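Local atomic coordinates of tRNA-5-methyluridine(54) 2-sulfurtransferase (Pyrococcus horikoshii, PDB entry 3VRH), a protein that catalyses the ATP-dependent 2-thiolation of 5-methyluridine 54 in the T loop of tRNAs, a modification that stabilises tRNA at high temperature. Residues A[81-86]-A[218-222]; A[106-110]-A[138-142]; A[133-138]-A[284-290]; A[176-181]-A[253-257]; A[273-277]-A[292-296]. One frame throughout, in Å; residues are numbered along the deposited sequence.

Contact 1: A[81-86]-A[218-222]; sequences LGISGY and EECPY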
# COMPACT_ATOMS: atom_id res chain seq x y z
N LEU A 81 18.49 -26.66 1.60
CA LEU A 81 19.12 -25.59 0.82
C LEU A 81 20.64 -25.74 0.71
O LEU A 81 21.28 -25.02 -0.04
CB LEU A 81 18.76 -24.21 1.38
CG LEU A 81 17.27 -23.96 1.60
CD1 LEU A 81 17.01 -22.51 2.05
CD2 LEU A 81 16.48 -24.31 0.33
N GLY A 82 21.20 -26.67 1.46
CA GLY A 82 22.62 -26.97 1.34
C GLY A 82 23.56 -25.93 1.94
O GLY A 82 24.70 -25.75 1.49
N ILE A 83 23.09 -25.25 2.97
CA ILE A 83 23.92 -24.31 3.69
C ILE A 83 24.65 -25.01 4.84
O ILE A 83 24.01 -25.52 5.77
CB ILE A 83 23.10 -23.16 4.24
CG1 ILE A 83 22.27 -22.55 3.10
CG2 ILE A 83 24.02 -22.14 4.89
CD1 ILE A 83 21.37 -21.43 3.54
N SER A 84 25.98 -25.05 4.77
CA SER A 84 26.72 -25.77 5.81
C SER A 84 26.52 -25.01 7.09
O SER A 84 26.50 -23.77 7.10
CB SER A 84 28.19 -25.92 5.46
OG SER A 84 28.77 -24.65 5.25
N GLY A 85 26.28 -25.74 8.17
CA GLY A 85 26.02 -25.12 9.45
C GLY A 85 24.63 -24.54 9.63
O GLY A 85 24.38 -23.82 10.59
N TYR A 86 23.71 -24.87 8.73
CA TYR A 86 22.36 -24.33 8.84
C TYR A 86 21.29 -25.33 8.42
O TYR A 86 20.27 -25.52 9.10
CB TYR A 86 22.23 -23.09 7.96
CG TYR A 86 21.07 -22.23 8.36
CD1 TYR A 86 21.23 -21.23 9.31
CD2 TYR A 86 19.80 -22.42 7.81
CE1 TYR A 86 20.19 -20.45 9.71
CE2 TYR A 86 18.73 -21.63 8.21
CZ TYR A 86 18.94 -20.64 9.16
OH TYR A 86 17.92 -19.83 9.60
N GLU A 218 14.08 -19.05 10.55
CA GLU A 218 14.49 -18.56 9.24
C GLU A 218 14.98 -19.66 8.32
O GLU A 218 15.94 -20.36 8.63
CB GLU A 218 15.55 -17.47 9.38
CG GLU A 218 15.73 -16.62 8.14
CD GLU A 218 16.52 -15.35 8.42
OE1 GLU A 218 16.78 -14.57 7.46
OE2 GLU A 218 16.88 -15.13 9.60
N GLU A 219 14.29 -19.82 7.20
CA GLU A 219 14.64 -20.85 6.21
C GLU A 219 15.92 -20.48 5.47
O GLU A 219 16.88 -21.25 5.44
CB GLU A 219 13.48 -21.04 5.22
CG GLU A 219 13.76 -22.05 4.13
CD GLU A 219 12.57 -22.24 3.18
OE1 GLU A 219 11.59 -21.46 3.27
OE2 GLU A 219 12.63 -23.18 2.35
N CYS A 220 15.94 -19.29 4.87
CA CYS A 220 17.12 -18.75 4.21
C CYS A 220 17.68 -17.61 5.08
O CYS A 220 17.03 -16.59 5.26
CB CYS A 220 16.77 -18.26 2.79
SG CYS A 220 18.16 -17.66 1.79
N PRO A 221 18.89 -17.81 5.62
CA PRO A 221 19.52 -16.81 6.51
C PRO A 221 20.31 -15.71 5.77
O PRO A 221 21.20 -15.10 6.37
CB PRO A 221 20.46 -17.66 7.35
CG PRO A 221 20.86 -18.80 6.41
CD PRO A 221 19.67 -19.05 5.52
N TYR A 222 19.99 -15.46 4.50
CA TYR A 222 20.73 -14.46 3.74
C TYR A 222 19.83 -13.31 3.26
O TYR A 222 18.78 -13.05 3.84
CB TYR A 222 21.44 -15.11 2.55
CG TYR A 222 22.50 -16.13 2.93
CD1 TYR A 222 23.44 -15.86 3.92
CD2 TYR A 222 22.55 -17.37 2.29
CE1 TYR A 222 24.41 -16.79 4.26
CE2 TYR A 222 23.53 -18.30 2.61
CZ TYR A 222 24.45 -18.01 3.60
OH TYR A 222 25.41 -18.95 3.92

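Contact 2: A[106-110]-A[138-142]; sequences HIVRI and IMNKF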
# COMPACT_ATOMS: atom_id res chain seq x y z
N HIS A 106 9.48 -36.60 2.08
CA HIS A 106 10.45 -36.76 1.01
C HIS A 106 11.46 -35.64 1.14
O HIS A 106 11.11 -34.51 1.50
CB HIS A 106 9.76 -36.67 -0.34
CG HIS A 106 8.54 -37.53 -0.45
ND1 HIS A 106 8.62 -38.88 -0.71
CD2 HIS A 106 7.22 -37.24 -0.33
CE1 HIS A 106 7.39 -39.39 -0.75
NE2 HIS A 106 6.53 -38.41 -0.52
N ILE A 107 12.72 -35.95 0.84
CA ILE A 107 13.75 -34.92 0.91
C ILE A 107 14.52 -34.77 -0.39
O ILE A 107 14.99 -35.75 -0.97
CB ILE A 107 14.74 -35.20 2.06
CG1 ILE A 107 13.98 -35.41 3.37
CG2 ILE A 107 15.75 -34.05 2.17
CD1 ILE A 107 14.80 -36.05 4.47
N VAL A 108 14.63 -33.51 -0.83
CA VAL A 108 15.50 -33.11 -1.92
C VAL A 108 16.60 -32.19 -1.40
O VAL A 108 16.33 -31.12 -0.83
CB VAL A 108 14.73 -32.37 -3.02
CG1 VAL A 108 15.67 -31.90 -4.13
CG2 VAL A 108 13.65 -33.27 -3.60
N ARG A 109 17.85 -32.61 -1.59
CA ARG A 109 18.98 -31.81 -1.17
C ARG A 109 19.53 -31.07 -2.39
O ARG A 109 20.08 -31.67 -3.30
CB ARG A 109 20.05 -32.71 -0.55
CG ARG A 109 19.54 -33.55 0.60
CD ARG A 109 20.44 -33.39 1.81
NE ARG A 109 19.97 -34.13 2.97
CZ ARG A 109 20.69 -35.07 3.60
NH1 ARG A 109 21.90 -35.39 3.16
NH2 ARG A 109 20.20 -35.71 4.66
N ILE A 110 19.36 -29.76 -2.40
CA ILE A 110 19.75 -28.94 -3.54
C ILE A 110 21.23 -29.11 -3.88
O ILE A 110 21.59 -29.23 -5.05
CB ILE A 110 19.41 -27.47 -3.28
CG1 ILE A 110 17.91 -27.24 -3.54
CG2 ILE A 110 20.26 -26.57 -4.13
CD1 ILE A 110 17.44 -25.81 -3.19
N ILE A 138 11.36 -26.83 -7.85
CA ILE A 138 11.49 -28.19 -7.33
C ILE A 138 10.18 -28.68 -6.74
O ILE A 138 9.80 -29.83 -6.93
CB ILE A 138 12.62 -28.30 -6.29
CG1 ILE A 138 13.98 -28.07 -6.96
CG2 ILE A 138 12.59 -29.68 -5.61
CD1 ILE A 138 15.17 -28.14 -6.00
N MET A 139 9.48 -27.80 -6.01
CA MET A 139 8.20 -28.15 -5.41
C MET A 139 7.25 -28.58 -6.51
O MET A 139 6.57 -29.60 -6.39
CB MET A 139 7.56 -26.97 -4.67
CG MET A 139 8.17 -26.61 -3.33
SD MET A 139 7.57 -24.97 -2.87
CE MET A 139 5.81 -25.26 -2.91
N ASN A 140 7.20 -27.79 -7.57
CA ASN A 140 6.27 -28.08 -8.64
C ASN A 140 6.65 -29.32 -9.45
O ASN A 140 5.81 -30.14 -9.72
CB ASN A 140 6.08 -26.87 -9.56
CG ASN A 140 5.08 -27.16 -10.67
OD1 ASN A 140 3.88 -27.25 -10.44
ND2 ASN A 140 5.58 -27.31 -11.87
N LYS A 141 7.92 -29.45 -9.83
CA LYS A 141 8.32 -30.61 -10.61
C LYS A 141 8.24 -31.92 -9.81
O LYS A 141 7.97 -32.97 -10.38
CB LYS A 141 9.72 -30.45 -11.23
CG LYS A 141 10.03 -31.54 -12.26
CD LYS A 141 11.20 -31.21 -13.17
CE LYS A 141 11.16 -32.08 -14.42
NZ LYS A 141 10.85 -33.51 -14.09
N PHE A 142 8.44 -31.83 -8.50
CA PHE A 142 8.31 -33.00 -7.63
C PHE A 142 6.86 -33.40 -7.52
O PHE A 142 6.54 -34.59 -7.53
CB PHE A 142 8.87 -32.72 -6.22
CG PHE A 142 8.88 -33.93 -5.33
CD1 PHE A 142 7.75 -34.30 -4.63
CD2 PHE A 142 10.02 -34.72 -5.24
CE1 PHE A 142 7.76 -35.43 -3.83
CE2 PHE A 142 10.03 -35.84 -4.44
CZ PHE A 142 8.89 -36.19 -3.74

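Contact 3: A[133-138]-A[284-290]; sequences LTKRYI and CAFCKFW. With ZN (zinc ion), chain C.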
# COMPACT_ATOMS: atom_id res chain seq x y z
N LEU A 133 13.39 -19.06 -6.62
CA LEU A 133 13.25 -19.67 -7.94
C LEU A 133 13.43 -21.19 -7.85
O LEU A 133 12.57 -21.96 -8.28
CB LEU A 133 14.31 -19.09 -8.91
CG LEU A 133 14.61 -19.80 -10.25
CD1 LEU A 133 13.42 -19.73 -11.22
CD2 LEU A 133 15.91 -19.28 -10.93
N THR A 134 14.56 -21.60 -7.29
CA THR A 134 14.92 -23.01 -7.20
C THR A 134 13.89 -23.79 -6.40
O THR A 134 13.51 -24.90 -6.79
CB THR A 134 16.28 -23.16 -6.48
OG1 THR A 134 17.25 -22.37 -7.16
CG2 THR A 134 16.74 -24.63 -6.47
N LYS A 135 13.45 -23.23 -5.28
CA LYS A 135 12.54 -23.97 -4.42
C LYS A 135 11.16 -24.16 -5.08
O LYS A 135 10.57 -25.25 -5.01
CB LYS A 135 12.41 -23.29 -3.05
CG LYS A 135 11.52 -24.07 -2.08
CD LYS A 135 11.26 -23.30 -0.76
CE LYS A 135 10.37 -24.12 0.19
NZ LYS A 135 10.06 -23.45 1.49
N ARG A 136 10.65 -23.11 -5.72
CA ARG A 136 9.33 -23.16 -6.34
C ARG A 136 9.34 -24.17 -7.48
O ARG A 136 8.38 -24.89 -7.69
CB ARG A 136 8.88 -21.77 -6.86
CG ARG A 136 8.08 -20.94 -5.82
CD ARG A 136 7.57 -19.57 -6.34
NE ARG A 136 8.66 -18.70 -6.79
CZ ARG A 136 9.41 -17.95 -5.98
NH1 ARG A 136 9.18 -17.95 -4.67
NH2 ARG A 136 10.38 -17.20 -6.47
N TYR A 137 10.45 -24.21 -8.21
CA TYR A 137 10.57 -25.11 -9.34
C TYR A 137 10.56 -26.55 -8.87
O TYR A 137 9.85 -27.40 -9.42
CB TYR A 137 11.86 -24.84 -10.12
CG TYR A 137 12.08 -25.84 -11.25
CD1 TYR A 137 12.82 -27.00 -11.05
CD2 TYR A 137 11.56 -25.62 -12.52
CE1 TYR A 137 13.02 -27.91 -12.07
CE2 TYR A 137 11.77 -26.52 -13.55
CZ TYR A 137 12.50 -27.67 -13.31
OH TYR A 137 12.72 -28.59 -14.31
N ILE A 138 11.36 -26.83 -7.85
CA ILE A 138 11.49 -28.19 -7.33
C ILE A 138 10.18 -28.68 -6.74
O ILE A 138 9.80 -29.83 -6.93
CB ILE A 138 12.62 -28.30 -6.29
CG1 ILE A 138 13.98 -28.07 -6.96
CG2 ILE A 138 12.59 -29.68 -5.61
CD1 ILE A 138 15.17 -28.14 -6.00
N CYS A 284 13.90 -22.79 -19.78
CA CYS A 284 13.25 -22.16 -18.64
C CYS A 284 14.24 -21.48 -17.69
O CYS A 284 15.46 -21.67 -17.80
CB CYS A 284 12.30 -23.12 -17.91
SG CYS A 284 13.00 -24.03 -16.53
N ALA A 285 13.70 -20.65 -16.80
CA ALA A 285 14.50 -19.86 -15.87
C ALA A 285 15.41 -20.74 -15.02
O ALA A 285 16.62 -20.52 -14.96
CB ALA A 285 13.60 -19.01 -14.99
N PHE A 286 14.81 -21.73 -14.37
CA PHE A 286 15.55 -22.68 -13.55
C PHE A 286 16.70 -23.28 -14.34
O PHE A 286 17.85 -23.17 -13.93
CB PHE A 286 14.62 -23.79 -13.07
CG PHE A 286 15.27 -24.80 -12.15
CD1 PHE A 286 15.34 -24.57 -10.78
CD2 PHE A 286 15.79 -25.98 -12.66
CE1 PHE A 286 15.91 -25.49 -9.94
CE2 PHE A 286 16.37 -26.92 -11.81
CZ PHE A 286 16.44 -26.67 -10.45
N CYS A 287 16.38 -23.87 -15.49
CA CYS A 287 17.38 -24.51 -16.34
C CYS A 287 18.48 -23.58 -16.83
O CYS A 287 19.64 -23.97 -16.88
CB CYS A 287 16.71 -25.16 -17.54
SG CYS A 287 16.04 -26.76 -17.14
N LYS A 288 18.11 -22.36 -17.20
CA LYS A 288 19.12 -21.40 -17.63
C LYS A 288 20.03 -21.01 -16.47
O LYS A 288 21.26 -20.99 -16.61
CB LYS A 288 18.50 -20.16 -18.30
CG LYS A 288 17.87 -20.46 -19.66
CD LYS A 288 17.23 -19.22 -20.29
CE LYS A 288 18.27 -18.38 -21.03
NZ LYS A 288 17.67 -17.15 -21.62
N PHE A 289 19.44 -20.71 -15.32
CA PHE A 289 20.23 -20.31 -14.16
C PHE A 289 21.22 -21.40 -13.76
O PHE A 289 22.39 -21.13 -13.54
CB PHE A 289 19.35 -19.92 -12.97
CG PHE A 289 20.13 -19.63 -11.72
CD1 PHE A 289 20.68 -18.37 -11.52
CD2 PHE A 289 20.36 -20.62 -10.77
CE1 PHE A 289 21.42 -18.09 -10.38
CE2 PHE A 289 21.10 -20.36 -9.63
CZ PHE A 289 21.63 -19.08 -9.43
N TRP A 290 20.72 -22.63 -13.65
CA TRP A 290 21.54 -23.73 -13.18
C TRP A 290 22.43 -24.31 -14.29
O TRP A 290 23.32 -25.14 -14.03
CB TRP A 290 20.66 -24.81 -12.49
CG TRP A 290 20.22 -24.36 -11.13
CD1 TRP A 290 18.98 -23.92 -10.76
CD2 TRP A 290 21.06 -24.21 -9.97
NE1 TRP A 290 18.99 -23.54 -9.43
CE2 TRP A 290 20.25 -23.71 -8.93
CE3 TRP A 290 22.41 -24.46 -9.71
CZ2 TRP A 290 20.75 -23.46 -7.65
CZ3 TRP A 290 22.91 -24.21 -8.45
CH2 TRP A 290 22.08 -23.72 -7.43
ZN ZN C . 13.71 -26.31 -17.73

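Contact 4: A[176-181]-A[253-257]; sequences LAKGGP and YLKKK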
# COMPACT_ATOMS: atom_id res chain seq x y z
N LEU A 176 0.91 -8.94 -8.56
CA LEU A 176 -0.39 -8.57 -8.00
C LEU A 176 -1.56 -9.27 -8.68
O LEU A 176 -2.65 -9.39 -8.10
CB LEU A 176 -0.60 -7.04 -8.07
CG LEU A 176 0.25 -6.18 -7.13
CD1 LEU A 176 0.05 -4.71 -7.45
CD2 LEU A 176 -0.09 -6.48 -5.68
N ALA A 177 -1.35 -9.71 -9.91
CA ALA A 177 -2.41 -10.41 -10.62
C ALA A 177 -2.56 -11.83 -10.09
O ALA A 177 -3.61 -12.44 -10.21
CB ALA A 177 -2.14 -10.41 -12.12
N LYS A 178 -1.49 -12.32 -9.47
CA LYS A 178 -1.39 -13.74 -9.13
C LYS A 178 -1.47 -14.08 -7.63
O LYS A 178 -0.93 -15.08 -7.18
CB LYS A 178 -0.11 -14.33 -9.75
CG LYS A 178 -0.26 -14.67 -11.23
CD LYS A 178 1.09 -14.93 -11.92
CE LYS A 178 1.73 -13.64 -12.46
NZ LYS A 178 3.02 -13.87 -13.18
N GLY A 179 -2.17 -13.25 -6.86
CA GLY A 179 -2.34 -13.49 -5.44
C GLY A 179 -3.60 -14.27 -5.12
O GLY A 179 -4.23 -14.84 -6.02
N GLY A 180 -3.98 -14.30 -3.85
CA GLY A 180 -5.16 -15.03 -3.43
C GLY A 180 -4.82 -16.44 -3.00
O GLY A 180 -3.67 -16.87 -3.13
N PRO A 181 -5.81 -17.18 -2.51
CA PRO A 181 -5.61 -18.48 -1.85
C PRO A 181 -5.39 -19.65 -2.80
O PRO A 181 -5.09 -20.76 -2.33
CB PRO A 181 -6.90 -18.68 -1.06
CG PRO A 181 -7.95 -17.95 -1.86
CD PRO A 181 -7.24 -16.80 -2.56
N TYR A 253 -8.54 -6.40 -1.74
CA TYR A 253 -7.66 -6.88 -2.81
C TYR A 253 -8.30 -7.97 -3.67
O TYR A 253 -8.14 -7.97 -4.90
CB TYR A 253 -6.34 -7.40 -2.24
CG TYR A 253 -5.57 -8.21 -3.26
CD1 TYR A 253 -4.98 -7.60 -4.35
CD2 TYR A 253 -5.46 -9.59 -3.14
CE1 TYR A 253 -4.29 -8.33 -5.30
CE2 TYR A 253 -4.76 -10.33 -4.06
CZ TYR A 253 -4.18 -9.70 -5.14
OH TYR A 253 -3.49 -10.44 -6.07
N LEU A 254 -8.96 -8.92 -3.01
CA LEU A 254 -9.58 -10.04 -3.70
C LEU A 254 -10.62 -9.55 -4.69
O LEU A 254 -10.76 -10.10 -5.78
CB LEU A 254 -10.22 -11.00 -2.68
CG LEU A 254 -9.20 -11.84 -1.89
CD1 LEU A 254 -9.89 -12.95 -1.15
CD2 LEU A 254 -8.14 -12.41 -2.83
N LYS A 255 -11.32 -8.49 -4.30
CA LYS A 255 -12.38 -7.89 -5.11
C LYS A 255 -11.85 -7.13 -6.32
O LYS A 255 -12.54 -6.99 -7.33
CB LYS A 255 -13.27 -7.00 -4.23
CG LYS A 255 -13.86 -7.76 -3.03
CD LYS A 255 -14.82 -6.92 -2.18
CE LYS A 255 -16.25 -7.02 -2.70
NZ LYS A 255 -16.36 -6.43 -4.09
N LYS A 256 -10.61 -6.65 -6.24
CA LYS A 256 -10.07 -5.76 -7.27
C LYS A 256 -8.96 -6.42 -8.07
O LYS A 256 -8.46 -5.82 -9.02
CB LYS A 256 -9.51 -4.48 -6.64
CG LYS A 256 -10.52 -3.65 -5.87
CD LYS A 256 -11.77 -3.39 -6.71
CE LYS A 256 -12.63 -2.31 -6.09
NZ LYS A 256 -13.79 -2.07 -6.98
N LYS A 257 -8.58 -7.62 -7.64
CA LYS A 257 -7.48 -8.39 -8.22
C LYS A 257 -7.51 -8.41 -9.75
O LYS A 257 -6.48 -8.35 -10.42
CB LYS A 257 -7.56 -9.83 -7.68
CG LYS A 257 -6.41 -10.73 -8.05
CD LYS A 257 -6.36 -11.96 -7.13
CE LYS A 257 -7.23 -13.11 -7.65
NZ LYS A 257 -6.72 -13.57 -8.97

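Contact 5: A[273-277]-A[292-296]; sequences KICRM and LKKEI. With ZN (zinc ion), chain C.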
# COMPACT_ATOMS: atom_id res chain seq x y z
N LYS A 273 12.88 -26.69 -23.30
CA LYS A 273 13.64 -27.60 -24.16
C LYS A 273 14.52 -28.57 -23.38
O LYS A 273 15.15 -29.46 -23.96
CB LYS A 273 14.53 -26.81 -25.14
CG LYS A 273 13.76 -25.93 -26.13
CD LYS A 273 14.63 -25.45 -27.29
CE LYS A 273 13.76 -24.91 -28.43
NZ LYS A 273 14.55 -24.44 -29.61
N ILE A 274 14.57 -28.39 -22.06
CA ILE A 274 15.41 -29.25 -21.23
C ILE A 274 14.60 -30.19 -20.36
O ILE A 274 14.84 -31.39 -20.34
CB ILE A 274 16.38 -28.43 -20.35
CG1 ILE A 274 17.37 -27.67 -21.23
CG2 ILE A 274 17.16 -29.35 -19.42
CD1 ILE A 274 18.05 -28.54 -22.25
N CYS A 275 13.61 -29.64 -19.65
CA CYS A 275 12.90 -30.39 -18.64
C CYS A 275 11.42 -30.47 -18.95
O CYS A 275 10.66 -31.17 -18.27
CB CYS A 275 13.09 -29.74 -17.27
SG CYS A 275 12.09 -28.21 -17.07
N ARG A 276 11.01 -29.72 -19.98
CA ARG A 276 9.63 -29.73 -20.47
C ARG A 276 8.62 -29.17 -19.49
O ARG A 276 7.42 -29.39 -19.65
CB ARG A 276 9.22 -31.13 -20.93
CG ARG A 276 9.88 -31.60 -22.23
CD ARG A 276 9.37 -32.99 -22.57
NE ARG A 276 9.06 -33.68 -21.33
CZ ARG A 276 9.85 -34.57 -20.73
NH1 ARG A 276 11.01 -34.93 -21.29
NH2 ARG A 276 9.47 -35.11 -19.59
N MET A 277 9.09 -28.46 -18.48
CA MET A 277 8.19 -27.77 -17.57
C MET A 277 7.95 -26.38 -18.15
O MET A 277 8.78 -25.90 -18.91
CB MET A 277 8.78 -27.71 -16.16
CG MET A 277 9.05 -29.09 -15.55
SD MET A 277 7.58 -30.13 -15.51
CE MET A 277 6.61 -29.34 -14.24
N LEU A 292 21.56 -26.20 -16.91
CA LEU A 292 21.22 -27.61 -16.97
C LEU A 292 20.98 -28.02 -18.40
O LEU A 292 20.26 -27.33 -19.14
CB LEU A 292 19.97 -27.89 -16.13
CG LEU A 292 20.18 -27.73 -14.63
CD1 LEU A 292 18.87 -27.96 -13.92
CD2 LEU A 292 21.24 -28.69 -14.12
N LYS A 293 21.56 -29.15 -18.77
CA LYS A 293 21.39 -29.69 -20.10
C LYS A 293 20.44 -30.88 -20.05
O LYS A 293 19.99 -31.39 -21.09
CB LYS A 293 22.74 -30.11 -20.70
CG LYS A 293 23.80 -29.00 -20.73
CD LYS A 293 23.49 -27.91 -21.75
CE LYS A 293 24.67 -26.95 -21.90
NZ LYS A 293 24.64 -26.17 -23.18
N LYS A 294 20.12 -31.33 -18.83
CA LYS A 294 19.30 -32.52 -18.67
C LYS A 294 18.19 -32.35 -17.63
O LYS A 294 18.32 -31.56 -16.69
CB LYS A 294 20.17 -33.74 -18.34
CG LYS A 294 21.01 -34.19 -19.54
CD LYS A 294 22.03 -35.24 -19.16
CE LYS A 294 22.98 -35.50 -20.33
NZ LYS A 294 24.13 -36.37 -19.96
N GLU A 295 17.10 -33.09 -17.82
CA GLU A 295 15.94 -33.00 -16.95
C GLU A 295 16.23 -33.67 -15.61
O GLU A 295 17.01 -34.61 -15.55
CB GLU A 295 14.73 -33.66 -17.61
CG GLU A 295 13.44 -33.51 -16.81
CD GLU A 295 12.26 -34.20 -17.44
OE1 GLU A 295 11.36 -34.64 -16.68
OE2 GLU A 295 12.21 -34.31 -18.68
N ILE A 296 15.63 -33.18 -14.53
CA ILE A 296 15.73 -33.86 -13.25
C ILE A 296 14.48 -34.67 -13.01
O ILE A 296 13.36 -34.15 -13.10
CB ILE A 296 15.96 -32.90 -12.09
CG1 ILE A 296 17.21 -32.07 -12.34
CG2 ILE A 296 16.09 -33.67 -10.79
CD1 ILE A 296 17.32 -30.88 -11.44
ZN ZN C . 13.71 -26.31 -17.73

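Contact 1: A[81-86]-A[218-222]
Leu-81, just after strand 73-80, reaches across with its branched side chain: CD1 lies 3.9 Å from Glu-219 CG and 4.3 Å from Cys-220 CB, so it packs on both carbon chains. Gly-82 follows with positive phi, a conformation a residue without a side chain adopts easily, and swings the backbone round so that Ile-83 faces the other loop. Ile-83 CD1 meets Pro-221 CD at 3.5 Å and Tyr-222 CE2 at 3.9 Å. Residues 83-86 then form a type II beta turn, closed by Tyr-86 N to Ile-83 O at 3.0 Å, with Gly-85 at the third position, where positive phi is needed. Tyr-86, at the N-cap of helix 87-101, lays its ring over Pro-221 in a CH-pi contact: Pro-221 CG sits 3.6 Å from the Tyr-86 ring centroid, almost on the normal. Glu-219 turns its carboxylate to a salt bridge with ATP-binding Lys-135. The apolar side chains thus pack beside the iron-sulfur site, where the cluster ligand Cys-220 is instead disulfide-bonded to Cys-128.

Contact 2: A[106-110]-A[138-142]
Phe-142 spreads its ring across the sheet-facing side of its helix and overlaps two residues of strand 106-109: its CZ is 3.5 Å from His-106 CB, and its CD2 is 4.2 Å from Val-108 CG2. The His-106 and Phe-142 rings meet obliquely, centroids 5.3 Å apart and planes at 48°, while His-106 NE2 is hydrogen-bonded to Glu-75. One helical turn earlier, Ile-138 puts CG2 4.1 Å from Val-108 CG1 and CD1 3.8 Å from Ile-110 CG1. The spacing explains the pairing: alternate strand residues 106 and 108 face the helix, whereas Ile-107 and Arg-109 point away, and residues four apart on the helix share its inner side. Between them the branched valine and isoleucine chains fill the buried seam. The axes of strand 106-109 and helix 138-142 pass 11.0 Å apart at 131°. Helix 127-145 covers one face of the parallel strands on its way from edge strand 105-109 to strand 150-152, the beta-alpha-beta crossover of the Rossmann-like PP-loop fold.

Contact 3: A[133-138]-A[284-290]
Two helical segments, 133-138 and 285-290, cross at -130° with axes 10.1 Å apart, bringing the CA atoms of Thr-134 and Phe-286 to 6.4 Å. The second helix begins at a zinc-binding Cys-X-X-Cys pair, Cys-284 and Cys-287, so this contact docks the C-terminal zinc site on helix 127-145 of the PP-loop domain. Its centre is an offset stack: the Tyr-137 and Phe-286 rings lie 3.8 Å apart between centroids, planes only 9° apart, flat rings that fill the space between the axes. Thr-134 CG2 meets the edge of the Phe-286 ring, 3.7 Å from its CE1. Leu-133 closes the margin, CD1 at 3.8 Å from Ala-285 CB and CD2 at 4.1 Å from Phe-289 CB; the small alanine leaves room for the leucine. Thr-134 OG1, also bonded to Tyr-130 O, accepts a 3.1 Å hydrogen bond from Trp-290 NE1. Cys-287 SG holds the zinc at 2.5 Å, and Cys-287 N caps back onto Cys-284 SG at 3.5 Å.

Contact 4: A[176-181]-A[253-257]
The hydroxyl of Tyr-253 settles most of the polar account here. It donates to Leu-176 O over a very short 2.4 Å between Tyr-253 OH and that oxygen, supplying a partner to a carbonyl near the end of helix 173-177. The same hydroxyl receives a weak bond from Gly-179 N, 3.2 Å from Tyr-253 OH with an angle of 126°. A tyrosine suits the place because its long, rigid ring carries one group able to donate and accept at the far end. Glycine is equally apt opposite it, since a beta carbon on Gly-179 would lie 2.5 Å from Tyr-253 OH. The next amide, Gly-180 N, is taken by Glu-160 OE2, and Gly-180 adopts backbone angles that would jam any side chain against the preceding carbonyl. Lys-257 lends its aliphatic chain, with CD 3.8 Å from Gly-179 O. Leu-254 CD2 packs 4.0 Å from Gly-180 CA, near Pro-181. Pro-181 shares a backbone hydrogen bond with Lys-194, and Lys-256 packs on Thr-173 of the second subunit. Packed against helix 245-256, this extended Gly-Gly link leads from helix 173-177 into strand 182-183, the outermost, antiparallel strand of the PP-loop domain's sheet.

Contact 5: A[273-277]-A[292-296]
The C-terminal zinc site, made by Cys-272, Cys-275, Cys-284 and Cys-287, has its first Cys-X-X-Cys turn backed here by the chain that leaves the zinc-binding helix. Cys-275 SG binds the metal at 2.6 Å. Met-277 N points to Cys-275 SG at 3.3 Å, an amide-to-sulfur bond consistent with a zinc-knuckle turn, although the sulfur position is less certain. Arg-276 between them has positive phi, a conformation more usual for glycine, which fits the turn.

Across the gap the two backbones run close, with the CA atoms of Cys-275 and Glu-295 only 4.3 Å apart. Ile-274 packs on the backbone of 292-294, where its branched chain lets three carbons each touch a different group: its CG1 is 3.6 Å from Leu-292 O, its CD1 3.6 Å from Lys-293 O and its CG2 3.6 Å from Lys-294 N. It also packs against Cys-287. Glu-295 meets side chains instead: its CG packs 3.8 Å from Cys-275 CB, and its long chain extends to a salt bridge, Glu-295 OE2 to Arg-276 NH1 at 2.9 Å, with the oxygen over a face of the guanidinium. Glu-295 OE1 pairs with Lys-141.

That lysine belongs to helix 127-145, on which Cys-275 and Met-277 also pack, while Ile-274, Leu-292 and Ile-296 rest on helix 285-290; the two loops thus sit against both helices.

In the fold
From the N terminus, strand 73-80 runs into residues 81-86, to which the chain comes back at 218-222 in contact 1, closing a long loop of the PP-loop domain. Nested inside it, contact 2 closes the shorter loop from strand 105-109 to helix 127-145. Contact 3 starts on that helix too, sharing Ile-138, and spans to the C-terminal zinc site, so it crosses both earlier loops. Contact 4 is nested within contact 3 and crosses contact 1, on the other side of the chain's centre. Contact 5 closes a short loop round helix 285-290 and crosses contact 3, both touching the same zinc. Salt bridges join contact 1 to contact 3 and contact 2 to contact 5.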